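PDB 3LYX: sensory box/GGDEF domain protein from Colwellia psychrerythraea, which probably makes the second messenger cyclic di-GMP with its GGDEF domain, under control of the sensory PAS domain that forms this chain. Local coordinates for residues D14-A19 with D31-S36; T23-F28 with Y106-A111; G80-L85 with G92-M97; M97-Y102 with G110-N115. All coordinates share one frame; numbering follows the deposited sequence.

How the contacts relate
Contacts 2, 3 and 4 join neighbouring strands of the antiparallel PAS sheet, whereas contact 1 ties the loop before strand 19-24 to the start of helix 34-40. Contacts 1 and 4 are largely buried and both meet the second subunit. Contact 3 is partly buried and contact 2 lies at the surface. Contacts 2 and 4 share G110 and A111 on strand 108-117, and contacts 3 and 4 share M97 on strand 91-102. Contact 1 relies on an asparagine N-cap, other side-chain to backbone bonds and bridging waters. Contact 4 adds an apolar face to its backbone bonds, contact 3 has a tryptophan-arginine pair, and contact 2 ends in a turn.

Contact 1 of 4, residues D14-A19 with D31-S36; sequences DYVFDA and DWNKGS
D14 meets the start of helix 34-40 through its carboxylate. OD1 of D14 accepts a hydrogen bond from K34 N at 2.8 Å, and the donor lies nearly in line with the C-O bond. K34 CG stands anti to the carbonyl carbon (chi1 -56°) and lies 3.2 Å from the same D14 OD1. The K34 ammonium does not reach the carboxylate. V16 then places CG2 3.5 Å from N33 ND2, and its carbonyl accepts from a water that in turn accepts from G35 N. F17 O is joined to G35 O by a second water, which donates to both. D18 O accepts from N33 ND2 at 2.9 Å, a fairly straight bond close to the amide plane of N33. The D18 carboxylate is engaged by R116 and by the backbone of F17 and D18 of the second subunit. G35 CA lies 3.7 Å from D18 O, and a CB on G35 would collide with that oxygen. A19 sets its CB 3.3 Å from S36 OG, a hydroxyl that also bonds to I20 O. N33 is the N-cap of the helix: its OD1 accepts from S36 N at 3.1 Å, and from I20 N as well. An alanine at N33 would probably leave the helix start without this side-chain cap and D18 O without its amide donor. The contact thus fastens the loop after helix 3-11 to the junction of strand 29-32 and helix 34-40. Strand 19-24 starts at A19, within the contact, and A19 bonds to N115 of strand 108-117.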
# COMPACT_ATOMS: atom_id res chain seq x y z
N ASP B 14 0.62 4.72 5.61
CA ASP B 14 2.03 4.94 5.92
C ASP B 14 2.85 3.70 6.25
O ASP B 14 3.97 3.82 6.74
CB ASP B 14 2.18 5.97 7.05
CG ASP B 14 2.15 7.41 6.54
OD1 ASP B 14 2.79 7.68 5.50
OD2 ASP B 14 1.51 8.26 7.18
N TYR B 15 2.30 2.52 5.98
CA TYR B 15 3.02 1.28 6.25
C TYR B 15 3.37 0.46 5.02
O TYR B 15 4.25 -0.39 5.07
CB TYR B 15 2.24 0.43 7.25
CG TYR B 15 2.20 1.05 8.62
CD1 TYR B 15 3.34 1.12 9.41
CD2 TYR B 15 1.02 1.60 9.12
CE1 TYR B 15 3.32 1.71 10.66
CE2 TYR B 15 0.99 2.20 10.37
CZ TYR B 15 2.14 2.25 11.14
OH TYR B 15 2.12 2.80 12.39
N VAL B 16 2.69 0.72 3.90
CA VAL B 16 2.98 -0.02 2.68
C VAL B 16 4.32 0.40 2.06
O VAL B 16 4.83 1.49 2.33
CB VAL B 16 1.85 0.17 1.63
CG1 VAL B 16 0.53 -0.37 2.18
CG2 VAL B 16 1.71 1.66 1.28
N PHE B 17 4.89 -0.48 1.24
CA PHE B 17 6.15 -0.18 0.58
C PHE B 17 5.86 0.67 -0.66
O PHE B 17 6.72 1.38 -1.16
CB PHE B 17 6.85 -1.47 0.17
CG PHE B 17 8.13 -1.26 -0.60
CD1 PHE B 17 9.19 -0.55 -0.03
CD2 PHE B 17 8.28 -1.78 -1.88
CE1 PHE B 17 10.39 -0.37 -0.74
CE2 PHE B 17 9.47 -1.61 -2.60
CZ PHE B 17 10.53 -0.89 -2.02
N ASP B 18 4.63 0.55 -1.14
CA ASP B 18 4.17 1.31 -2.29
C ASP B 18 4.24 2.81 -2.02
O ASP B 18 3.89 3.26 -0.93
CB ASP B 18 2.72 0.96 -2.59
CG ASP B 18 2.54 -0.49 -2.97
OD1 ASP B 18 2.44 -0.76 -4.19
OD2 ASP B 18 2.51 -1.35 -2.05
N ALA B 19 4.69 3.58 -3.00
CA ALA B 19 4.75 5.03 -2.84
C ALA B 19 3.42 5.57 -3.35
O ALA B 19 3.12 5.51 -4.55
CB ALA B 19 5.89 5.60 -3.66
N ASP B 31 -1.48 14.54 -0.68
CA ASP B 31 -1.15 13.51 0.31
C ASP B 31 0.07 12.75 -0.20
O ASP B 31 0.27 12.60 -1.40
CB ASP B 31 -2.33 12.58 0.60
CG ASP B 31 -2.43 12.20 2.09
OD1 ASP B 31 -3.50 11.74 2.53
OD2 ASP B 31 -1.44 12.37 2.84
N TRP B 32 0.88 12.27 0.74
CA TRP B 32 2.14 11.62 0.44
C TRP B 32 2.42 10.67 1.61
O TRP B 32 2.37 11.10 2.76
CB TRP B 32 3.18 12.76 0.36
CG TRP B 32 4.62 12.44 0.10
CD1 TRP B 32 5.59 12.21 1.03
CD2 TRP B 32 5.27 12.42 -1.17
NE1 TRP B 32 6.81 12.07 0.42
CE2 TRP B 32 6.64 12.19 -0.93
CE3 TRP B 32 4.83 12.59 -2.49
CZ2 TRP B 32 7.58 12.12 -1.96
CZ3 TRP B 32 5.76 12.51 -3.52
CH2 TRP B 32 7.12 12.28 -3.25
N ASN B 33 2.71 9.40 1.34
CA ASN B 33 2.98 8.45 2.42
C ASN B 33 4.48 8.20 2.56
O ASN B 33 5.28 8.69 1.76
CB ASN B 33 2.25 7.12 2.18
CG ASN B 33 2.81 6.34 0.99
OD1 ASN B 33 3.45 6.92 0.11
ND2 ASN B 33 2.55 5.04 0.95
N LYS B 34 4.87 7.43 3.58
CA LYS B 34 6.28 7.14 3.83
C LYS B 34 6.92 6.48 2.63
O LYS B 34 8.09 6.74 2.31
CB LYS B 34 6.42 6.23 5.05
CG LYS B 34 5.77 6.76 6.33
CD LYS B 34 6.40 8.08 6.79
CE LYS B 34 5.71 8.60 8.05
NZ LYS B 34 6.31 9.87 8.56
N GLY B 35 6.16 5.61 1.96
CA GLY B 35 6.66 4.93 0.79
C GLY B 35 7.19 5.89 -0.27
O GLY B 35 8.21 5.62 -0.89
N SER B 36 6.49 7.00 -0.47
CA SER B 36 6.93 7.98 -1.46
C SER B 36 8.19 8.69 -0.99
O SER B 36 9.06 9.03 -1.79
CB SER B 36 5.81 8.99 -1.73
OG SER B 36 4.70 8.36 -2.35
O HOH W 1 3.94 4.17 3.41
O HOH W 2 9.57 2.98 -1.16

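Contact 2 of 4, residues T23-F28 with Y106-A111; sequences TDLQGF and YQMVGA
T23 and A111 form a hydrogen-bonded antiparallel pair between strands 19-24 and 108-117, the first and last in the chain and neighbours in the PAS sheet. T23 N donates to A111 O at 2.9 Å. A111 N returns a bond of 2.9 Å to T23 O, from well above the carbonyl plane. A CA-H...O contact of 3.2 Å from G110 CA to T23 O adds to the backbone set. G110 has backbone angles that call for glycine, and a CB there would also run into T23 O. The T23 side chain adds a polar link. With chi1 at 57°, OG1 sits between the backbone N and the carbonyl carbon, 3.6 Å from A111 CB. A water bonds to this hydroxyl and weakly to A111 O. The apolar part lies farther out. L25 CD2 meets M108 CE at 3.4 Å, which is tight for two carbons, and the two side chains cross obliquely. The same CD2 lies 3.5 Å from G110 N, which is buried here and has no partner in the model. Within 23-28, a type I turn runs from D24 to G27. D24 OD1 accepts from Q26 N, making an Asx turn, and from F28 N on the opposite face of the carboxylate. Backbone bonds thus fix the strand pairing at T23. Past that point the turn is held from within by D24, and L25 covers the beginning of strand 108-117.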
# COMPACT_ATOMS: atom_id res chain seq x y z
N THR B 23 -2.98 13.58 -5.72
CA THR B 23 -2.95 14.95 -6.27
C THR B 23 -4.33 15.54 -6.52
O THR B 23 -5.33 14.82 -6.54
CB THR B 23 -2.20 15.00 -7.62
OG1 THR B 23 -2.82 14.08 -8.53
CG2 THR B 23 -0.73 14.63 -7.45
N ASP B 24 -4.38 16.86 -6.70
CA ASP B 24 -5.65 17.51 -6.99
C ASP B 24 -5.83 17.56 -8.49
O ASP B 24 -5.00 17.04 -9.24
CB ASP B 24 -5.73 18.93 -6.39
CG ASP B 24 -4.65 19.88 -6.93
OD1 ASP B 24 -4.11 19.65 -8.04
OD2 ASP B 24 -4.36 20.87 -6.24
N LEU B 25 -6.92 18.17 -8.93
CA LEU B 25 -7.23 18.27 -10.35
C LEU B 25 -6.13 18.91 -11.16
O LEU B 25 -6.05 18.72 -12.37
CB LEU B 25 -8.51 19.05 -10.57
CG LEU B 25 -9.81 18.33 -10.22
CD1 LEU B 25 -10.99 19.24 -10.55
CD2 LEU B 25 -9.89 17.03 -11.00
N GLN B 26 -5.27 19.68 -10.49
CA GLN B 26 -4.19 20.35 -11.18
C GLN B 26 -2.80 19.77 -10.95
O GLN B 26 -1.79 20.41 -11.23
CB GLN B 26 -4.21 21.83 -10.83
CG GLN B 26 -5.59 22.42 -11.04
CD GLN B 26 -5.57 23.92 -11.17
OE1 GLN B 26 -5.07 24.61 -10.29
NE2 GLN B 26 -6.11 24.43 -12.27
N GLY B 27 -2.75 18.54 -10.44
CA GLY B 27 -1.47 17.88 -10.23
C GLY B 27 -0.62 18.32 -9.05
O GLY B 27 0.59 18.08 -9.04
N PHE B 28 -1.22 18.98 -8.07
CA PHE B 28 -0.48 19.41 -6.88
C PHE B 28 -0.67 18.34 -5.82
O PHE B 28 -1.79 17.88 -5.58
CB PHE B 28 -0.99 20.78 -6.41
CG PHE B 28 -0.56 21.91 -7.30
CD1 PHE B 28 0.73 22.42 -7.21
CD2 PHE B 28 -1.40 22.38 -8.30
CE1 PHE B 28 1.19 23.38 -8.12
CE2 PHE B 28 -0.95 23.34 -9.21
CZ PHE B 28 0.35 23.84 -9.12
N TYR B 106 -19.79 12.45 -6.73
CA TYR B 106 -19.50 11.64 -7.92
C TYR B 106 -18.78 12.40 -9.02
O TYR B 106 -18.90 12.07 -10.21
CB TYR B 106 -20.80 11.01 -8.43
CG TYR B 106 -21.32 9.96 -7.47
CD1 TYR B 106 -20.75 8.69 -7.43
CD2 TYR B 106 -22.26 10.28 -6.49
CE1 TYR B 106 -21.09 7.77 -6.45
CE2 TYR B 106 -22.61 9.37 -5.50
CZ TYR B 106 -22.01 8.11 -5.48
OH TYR B 106 -22.28 7.23 -4.45
N GLN B 107 -18.01 13.40 -8.62
CA GLN B 107 -17.23 14.23 -9.53
C GLN B 107 -15.75 14.03 -9.22
O GLN B 107 -15.37 13.85 -8.06
CB GLN B 107 -17.57 15.71 -9.33
CG GLN B 107 -16.83 16.37 -8.16
CD GLN B 107 -17.35 15.97 -6.79
OE1 GLN B 107 -17.68 14.81 -6.55
NE2 GLN B 107 -17.41 16.94 -5.88
N MET B 108 -14.90 14.07 -10.24
CA MET B 108 -13.47 13.88 -10.05
C MET B 108 -12.86 15.09 -9.32
O MET B 108 -13.13 16.23 -9.70
CB MET B 108 -12.80 13.68 -11.41
CG MET B 108 -11.31 13.39 -11.37
SD MET B 108 -10.61 13.07 -13.02
CE MET B 108 -10.01 14.69 -13.42
N VAL B 109 -12.06 14.84 -8.29
CA VAL B 109 -11.42 15.92 -7.53
C VAL B 109 -9.90 15.80 -7.55
O VAL B 109 -9.19 16.54 -6.87
CB VAL B 109 -11.89 15.95 -6.06
CG1 VAL B 109 -13.38 16.29 -5.99
CG2 VAL B 109 -11.61 14.59 -5.39
N GLY B 110 -9.40 14.87 -8.35
CA GLY B 110 -7.97 14.69 -8.43
C GLY B 110 -7.60 13.29 -8.85
O GLY B 110 -8.38 12.61 -9.51
N ALA B 111 -6.41 12.86 -8.44
CA ALA B 111 -5.93 11.54 -8.80
C ALA B 111 -5.15 10.85 -7.68
O ALA B 111 -4.65 11.48 -6.74
CB ALA B 111 -5.05 11.64 -10.04
O HOH W 3 -1.73 11.34 -8.12

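Contact 3 of 4, residues G80-L85 with G92-M97; sequences GEIRML and GWIESM
G80 and S96, I82 and I94, and M84 and G92 are the hydrogen-bonded pairs of an antiparallel beta hairpin in the PAS fold. The N-to-C directions of the two strand segments are 132° apart, so the hairpin is strongly twisted. Six backbone bonds join it, including S96 N to G80 O at 2.8 Å. R83 and W93 form a non-hydrogen-bonded pair, as do E81 and E95. On the face of I82 and I94, the CG1 atoms of these two isoleucines meet at 3.8 Å. M84 SD lies 3.5 Å from I94 CG2, and the two side chains cross at about a right angle. Both M84 and I94 also touch Y40 of helix 34-40. On the other face, E81 OE2 and E95 OE2 stay 5.4 Å apart and share a water that donates to both. This bridge probably eases the repulsion of the like charges. R83 lies across W93 with its guanidinium held by D60 in a salt bridge. Its CG makes a CH-pi contact over the W93 six-membered ring, 3.5 Å from the centroid. At the edge of that ring, W93 CZ3 comes 3.4 Å from E81 O.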
# COMPACT_ATOMS: atom_id res chain seq x y z
N GLY B 80 2.03 2.71 -16.57
CA GLY B 80 3.16 2.88 -17.45
C GLY B 80 4.46 2.83 -16.68
O GLY B 80 4.46 2.90 -15.46
N GLU B 81 5.56 2.69 -17.40
CA GLU B 81 6.89 2.66 -16.81
C GLU B 81 7.54 3.94 -17.28
O GLU B 81 7.84 4.10 -18.46
CB GLU B 81 7.67 1.45 -17.31
CG GLU B 81 7.25 0.14 -16.65
CD GLU B 81 7.81 -1.06 -17.37
OE1 GLU B 81 8.99 -1.03 -17.78
OE2 GLU B 81 7.07 -2.05 -17.54
N ILE B 82 7.74 4.85 -16.34
CA ILE B 82 8.29 6.16 -16.65
C ILE B 82 9.56 6.48 -15.86
O ILE B 82 9.88 5.80 -14.89
CB ILE B 82 7.23 7.24 -16.35
CG1 ILE B 82 6.80 7.12 -14.87
CG2 ILE B 82 6.01 7.04 -17.26
CD1 ILE B 82 5.81 8.17 -14.43
N ARG B 83 10.28 7.51 -16.29
CA ARG B 83 11.48 7.91 -15.58
C ARG B 83 11.06 8.64 -14.31
O ARG B 83 9.95 9.17 -14.21
CB ARG B 83 12.37 8.81 -16.44
CG ARG B 83 13.15 8.06 -17.51
CD ARG B 83 14.20 8.94 -18.16
NE ARG B 83 13.59 10.12 -18.77
CZ ARG B 83 14.27 11.09 -19.38
NH1 ARG B 83 15.59 11.02 -19.46
NH2 ARG B 83 13.63 12.12 -19.91
N MET B 84 11.97 8.67 -13.35
CA MET B 84 11.73 9.30 -12.07
C MET B 84 12.94 10.19 -11.74
O MET B 84 14.08 9.82 -12.03
CB MET B 84 11.57 8.19 -11.03
CG MET B 84 11.37 8.63 -9.61
SD MET B 84 11.96 7.35 -8.48
CE MET B 84 13.48 8.15 -7.95
N LEU B 85 12.68 11.36 -11.16
CA LEU B 85 13.75 12.27 -10.78
C LEU B 85 13.77 12.36 -9.26
O LEU B 85 12.85 12.91 -8.65
CB LEU B 85 13.53 13.66 -11.39
CG LEU B 85 14.54 14.73 -10.95
CD1 LEU B 85 15.95 14.30 -11.33
CD2 LEU B 85 14.20 16.07 -11.59
N GLY B 92 15.83 7.56 -12.39
CA GLY B 92 15.55 6.14 -12.31
C GLY B 92 14.24 5.83 -13.01
O GLY B 92 13.62 6.72 -13.58
N TRP B 93 13.83 4.56 -13.00
CA TRP B 93 12.57 4.18 -13.63
C TRP B 93 11.65 3.59 -12.57
O TRP B 93 12.11 2.95 -11.62
CB TRP B 93 12.79 3.15 -14.75
CG TRP B 93 13.46 3.70 -15.96
CD1 TRP B 93 14.80 3.89 -16.15
CD2 TRP B 93 12.82 4.16 -17.15
NE1 TRP B 93 15.03 4.44 -17.38
CE2 TRP B 93 13.83 4.62 -18.02
CE3 TRP B 93 11.48 4.23 -17.58
CZ2 TRP B 93 13.55 5.15 -19.29
CZ3 TRP B 93 11.20 4.75 -18.83
CH2 TRP B 93 12.24 5.21 -19.67
N ILE B 94 10.35 3.80 -12.75
CA ILE B 94 9.36 3.28 -11.82
C ILE B 94 8.17 2.71 -12.58
O ILE B 94 7.92 3.07 -13.73
CB ILE B 94 8.81 4.40 -10.90
CG1 ILE B 94 8.26 5.55 -11.76
CG2 ILE B 94 9.91 4.94 -10.00
CD1 ILE B 94 7.59 6.65 -10.97
N GLU B 95 7.47 1.79 -11.94
CA GLU B 95 6.27 1.21 -12.52
C GLU B 95 5.22 2.09 -11.85
O GLU B 95 5.20 2.22 -10.62
CB GLU B 95 6.10 -0.25 -12.09
CG GLU B 95 4.69 -0.79 -12.34
CD GLU B 95 4.62 -2.30 -12.23
OE1 GLU B 95 5.13 -2.87 -11.25
OE2 GLU B 95 4.03 -2.93 -13.15
N SER B 96 4.37 2.72 -12.64
CA SER B 96 3.38 3.63 -12.08
C SER B 96 1.95 3.41 -12.58
O SER B 96 1.73 2.90 -13.68
CB SER B 96 3.83 5.08 -12.37
OG SER B 96 2.90 6.02 -11.87
N MET B 97 1.00 3.79 -11.74
CA MET B 97 -0.42 3.65 -12.06
C MET B 97 -1.13 4.89 -11.53
O MET B 97 -0.77 5.43 -10.48
CB MET B 97 -0.98 2.40 -11.39
CG MET B 97 -2.46 2.15 -11.64
SD MET B 97 -3.10 1.02 -10.39
CE MET B 97 -3.35 2.16 -9.07
O HOH W 4 5.27 -2.74 -15.45

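Contact 4 of 4, residues M97-Y102 with G110-N115; sequences MCVPIY and GALGIN
I101 spreads its side chain over the start of the 110-115 strand. From CB the chain forks. CG1 lies between the backbone N and the carbonyl carbon (chi1 58°) and touches G110 C at 3.3 Å. CG2, on the other branch, packs 3.6 Å from L112 CB, and the I101 and L112 side chains cross at about a right angle. The tip, CD1, lies 4.1 Å from A111 N. An alanine at I101 would probably open a gap next to G110 and beside L112, since both branches would be gone. In the backbone, I101 N donates to G110 O from above the carbonyl plane. Farther along the hairpin, V99 and L112 exchange two backbone bonds, with L112 N to V99 O at 2.8 Å. M97 and I114 do the same. Their side chains lie side by side, and M97 CE presses on I114 CD1 at 3.2 Å, a tight contact. On the other face of the sheet, C98 SG meets A111 CB at 3.6 Å. Y15 of the second subunit packs on M97, V99 and L112, which makes their face part of the dimer interface. Within the sheet, 110-115 lies between 97-102 and strand 19-24, to which A111, G113 and N115 are bonded. Strand 78-85 borders 97-102, where C98 bonds to W78, and N115 touches L39 and Y40 of helix 34-40.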
# COMPACT_ATOMS: atom_id res chain seq x y z
N MET B 97 1.00 3.79 -11.74
CA MET B 97 -0.42 3.65 -12.06
C MET B 97 -1.13 4.89 -11.53
O MET B 97 -0.77 5.43 -10.48
CB MET B 97 -0.98 2.40 -11.39
CG MET B 97 -2.46 2.15 -11.64
SD MET B 97 -3.10 1.02 -10.39
CE MET B 97 -3.35 2.16 -9.07
N CYS B 98 -2.14 5.34 -12.25
CA CYS B 98 -2.89 6.52 -11.85
C CYS B 98 -4.38 6.33 -12.13
O CYS B 98 -4.77 5.91 -13.22
CB CYS B 98 -2.38 7.75 -12.61
SG CYS B 98 -3.13 9.33 -12.09
N VAL B 99 -5.21 6.61 -11.13
CA VAL B 99 -6.65 6.52 -11.28
C VAL B 99 -7.25 7.77 -10.67
O VAL B 99 -6.67 8.37 -9.77
CB VAL B 99 -7.26 5.25 -10.61
CG1 VAL B 99 -6.62 4.00 -11.21
CG2 VAL B 99 -7.06 5.29 -9.10
N PRO B 100 -8.43 8.19 -11.15
CA PRO B 100 -9.07 9.39 -10.62
C PRO B 100 -9.69 9.18 -9.25
O PRO B 100 -10.15 8.08 -8.92
CB PRO B 100 -10.12 9.71 -11.68
CG PRO B 100 -10.55 8.36 -12.12
CD PRO B 100 -9.23 7.60 -12.24
N ILE B 101 -9.67 10.22 -8.42
CA ILE B 101 -10.31 10.11 -7.11
C ILE B 101 -11.54 10.99 -7.23
O ILE B 101 -11.56 11.93 -8.02
CB ILE B 101 -9.42 10.59 -5.95
CG1 ILE B 101 -8.99 12.04 -6.16
CG2 ILE B 101 -8.22 9.65 -5.82
CD1 ILE B 101 -8.42 12.67 -4.90
N TYR B 102 -12.56 10.67 -6.45
CA TYR B 102 -13.82 11.40 -6.51
C TYR B 102 -14.25 11.99 -5.18
O TYR B 102 -13.96 11.44 -4.12
CB TYR B 102 -14.91 10.47 -7.04
CG TYR B 102 -14.69 10.08 -8.47
CD1 TYR B 102 -15.39 10.71 -9.49
CD2 TYR B 102 -13.74 9.12 -8.81
CE1 TYR B 102 -15.15 10.40 -10.82
CE2 TYR B 102 -13.48 8.80 -10.15
CZ TYR B 102 -14.20 9.44 -11.14
OH TYR B 102 -13.95 9.14 -12.46
N GLY B 110 -9.40 14.87 -8.35
CA GLY B 110 -7.97 14.69 -8.43
C GLY B 110 -7.60 13.29 -8.85
O GLY B 110 -8.38 12.61 -9.51
N ALA B 111 -6.41 12.86 -8.44
CA ALA B 111 -5.93 11.54 -8.80
C ALA B 111 -5.15 10.85 -7.68
O ALA B 111 -4.65 11.48 -6.74
CB ALA B 111 -5.05 11.64 -10.04
N LEU B 112 -5.05 9.53 -7.84
CA LEU B 112 -4.34 8.66 -6.92
C LEU B 112 -3.23 7.99 -7.71
O LEU B 112 -3.49 7.34 -8.72
CB LEU B 112 -5.29 7.60 -6.35
CG LEU B 112 -4.71 6.53 -5.41
CD1 LEU B 112 -4.33 7.16 -4.08
CD2 LEU B 112 -5.75 5.44 -5.17
N GLY B 113 -1.99 8.19 -7.28
CA GLY B 113 -0.87 7.57 -7.96
C GLY B 113 -0.21 6.51 -7.09
O GLY B 113 -0.01 6.73 -5.89
N ILE B 114 0.11 5.36 -7.69
CA ILE B 114 0.79 4.26 -6.98
C ILE B 114 2.09 4.02 -7.74
O ILE B 114 2.09 3.87 -8.96
CB ILE B 114 -0.06 2.94 -7.00
CG1 ILE B 114 -1.36 3.12 -6.22
CG2 ILE B 114 0.74 1.80 -6.36
CD1 ILE B 114 -2.27 4.18 -6.77
N ASN B 115 3.21 3.99 -7.03
CA ASN B 115 4.49 3.85 -7.70
C ASN B 115 5.45 2.85 -7.04
O ASN B 115 5.39 2.64 -5.83
CB ASN B 115 5.16 5.23 -7.77
CG ASN B 115 4.26 6.28 -8.42
OD1 ASN B 115 4.30 6.48 -9.64
ND2 ASN B 115 3.44 6.94 -7.61